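Local structure of suppressor protein MPT5 (Saccharomyces cerevisiae, 5BZ1) at residues A[262-267]-A[295-300]. The protein binds short UGUA-containing elements in the 3'-UTRs of target mRNAs, HO mRNA among them, through its Pumilio RNA-binding domain and so regulates their expression after transcription. Sequence-based numbering, arbitrary orientation.
Sequences KKLFRI and MNILLT
Asn-296 O accepts two hydrogen bonds from Thr-300, one from its N and one, 2.6 Å long, from its OG1, the two donors coming from opposite faces of the carbonyl plane. This folds the threonine hydroxyl back on its own helix, whereas the contact with 262-267 is wholly apolar and rests on four buried side chains. Leu-264 and Leu-298 are the pair whose CA atoms come nearest, 6.6 Å apart. Leu-264 CD1 reaches Ile-297 CG2 at 3.7 Å, the two side chains crossing at nearly a right angle, and also lies against the backbone and CB of Leu-298. Leu-298 swings its CG away from its own N (chi1 179°), which brings both methyls to the Phe-265 ring: CD2 approaches CE1 obliquely at 3.7 Å, and CD1 is 3.9 Å from the same ring atom. An alanine in place of Phe-265 is likely to open a gap beside both Leu-298 methyls. This apolar helix-to-helix packing, toward the C-terminal end of the all-helical Pumilio homology domain, joins helix 253-273 to helix 288-307; the short segment axes run at 133° and come within 9.9 Å. Phe-361 of helix 354-375 touches both Phe-265 and Leu-298, while Phe-237 of helix 229-240 packs on Ile-297.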
# COMPACT_ATOMS: atom_id res chain seq x y z
N LYS A 262 -5.48 9.37 18.00
CA LYS A 262 -5.50 10.64 17.27
C LYS A 262 -6.71 10.72 16.34
O LYS A 262 -7.30 11.79 16.16
CB LYS A 262 -4.21 10.84 16.47
CG LYS A 262 -2.98 11.13 17.32
CD LYS A 262 -1.77 11.46 16.44
CE LYS A 262 -0.57 10.60 16.80
NZ LYS A 262 0.59 10.86 15.90
N LYS A 263 -7.07 9.59 15.74
CA LYS A 263 -8.22 9.54 14.84
C LYS A 263 -9.52 9.82 15.60
O LYS A 263 -10.40 10.54 15.11
CB LYS A 263 -8.30 8.18 14.15
CG LYS A 263 -9.40 8.10 13.11
CD LYS A 263 -9.44 6.76 12.41
CE LYS A 263 -10.55 6.73 11.37
NZ LYS A 263 -10.37 7.78 10.33
N LEU A 264 -9.64 9.25 16.80
CA LEU A 264 -10.79 9.48 17.66
C LEU A 264 -10.92 10.96 18.00
O LEU A 264 -12.01 11.54 17.90
CB LEU A 264 -10.69 8.65 18.94
CG LEU A 264 -10.85 7.14 18.83
CD1 LEU A 264 -10.61 6.47 20.17
CD2 LEU A 264 -12.24 6.79 18.31
N PHE A 265 -9.81 11.56 18.42
CA PHE A 265 -9.76 12.98 18.76
C PHE A 265 -10.18 13.85 17.57
O PHE A 265 -10.99 14.76 17.72
CB PHE A 265 -8.35 13.36 19.20
CG PHE A 265 -8.05 13.03 20.64
CD1 PHE A 265 -9.01 13.23 21.63
CD2 PHE A 265 -6.80 12.55 21.01
CE1 PHE A 265 -8.72 12.94 22.96
CE2 PHE A 265 -6.51 12.25 22.33
CZ PHE A 265 -7.48 12.45 23.31
N ARG A 266 -9.63 13.56 16.40
CA ARG A 266 -9.88 14.38 15.22
C ARG A 266 -11.34 14.34 14.77
O ARG A 266 -11.90 15.36 14.36
CB ARG A 266 -8.96 13.95 14.06
CG ARG A 266 -8.99 14.92 12.89
CD ARG A 266 -7.88 14.62 11.89
NE ARG A 266 -7.61 15.78 11.04
CZ ARG A 266 -6.70 15.79 10.07
NH1 ARG A 266 -5.99 14.71 9.81
NH2 ARG A 266 -6.52 16.89 9.35
N ILE A 267 -11.96 13.16 14.86
CA ILE A 267 -13.36 13.00 14.50
C ILE A 267 -14.27 13.82 15.43
O ILE A 267 -15.14 14.56 14.96
CB ILE A 267 -13.79 11.52 14.54
CG1 ILE A 267 -13.28 10.79 13.31
CG2 ILE A 267 -15.30 11.40 14.62
CD1 ILE A 267 -13.54 9.29 13.32
N MET A 295 -17.01 8.61 20.53
CA MET A 295 -17.12 9.14 21.88
C MET A 295 -17.04 8.05 22.96
O MET A 295 -16.29 8.18 23.92
CB MET A 295 -18.40 9.98 22.04
CG MET A 295 -18.32 11.35 21.38
SD MET A 295 -19.88 12.27 21.35
CE MET A 295 -20.89 11.29 22.48
N ASN A 296 -17.81 6.98 22.77
CA ASN A 296 -17.82 5.87 23.73
C ASN A 296 -16.47 5.14 23.80
O ASN A 296 -16.05 4.71 24.88
CB ASN A 296 -18.94 4.89 23.39
CG ASN A 296 -20.32 5.51 23.49
OD1 ASN A 296 -21.01 5.67 22.48
ND2 ASN A 296 -20.73 5.86 24.70
N ILE A 297 -15.81 5.00 22.66
CA ILE A 297 -14.53 4.31 22.58
C ILE A 297 -13.43 5.13 23.25
O ILE A 297 -12.56 4.58 23.94
CB ILE A 297 -14.14 4.02 21.11
CG1 ILE A 297 -15.12 3.03 20.48
CG2 ILE A 297 -12.71 3.49 21.02
CD1 ILE A 297 -14.88 2.79 19.00
N LEU A 298 -13.46 6.45 23.05
CA LEU A 298 -12.48 7.34 23.66
C LEU A 298 -12.58 7.29 25.18
O LEU A 298 -11.58 7.13 25.87
CB LEU A 298 -12.67 8.78 23.16
CG LEU A 298 -11.72 9.84 23.73
CD1 LEU A 298 -10.27 9.43 23.53
CD2 LEU A 298 -11.98 11.21 23.13
N LEU A 299 -13.80 7.40 25.69
CA LEU A 299 -14.05 7.32 27.13
C LEU A 299 -13.59 5.98 27.70
O LEU A 299 -12.96 5.92 28.75
CB LEU A 299 -15.53 7.54 27.43
CG LEU A 299 -16.12 8.93 27.15
CD1 LEU A 299 -17.60 8.96 27.49
CD2 LEU A 299 -15.36 9.98 27.94
N THR A 300 -13.91 4.90 26.98
CA THR A 300 -13.48 3.56 27.37
C THR A 300 -11.96 3.44 27.34
O THR A 300 -11.35 2.80 28.20
CB THR A 300 -14.12 2.50 26.46
OG1 THR A 300 -15.54 2.70 26.40
CG2 THR A 300 -13.83 1.09 26.98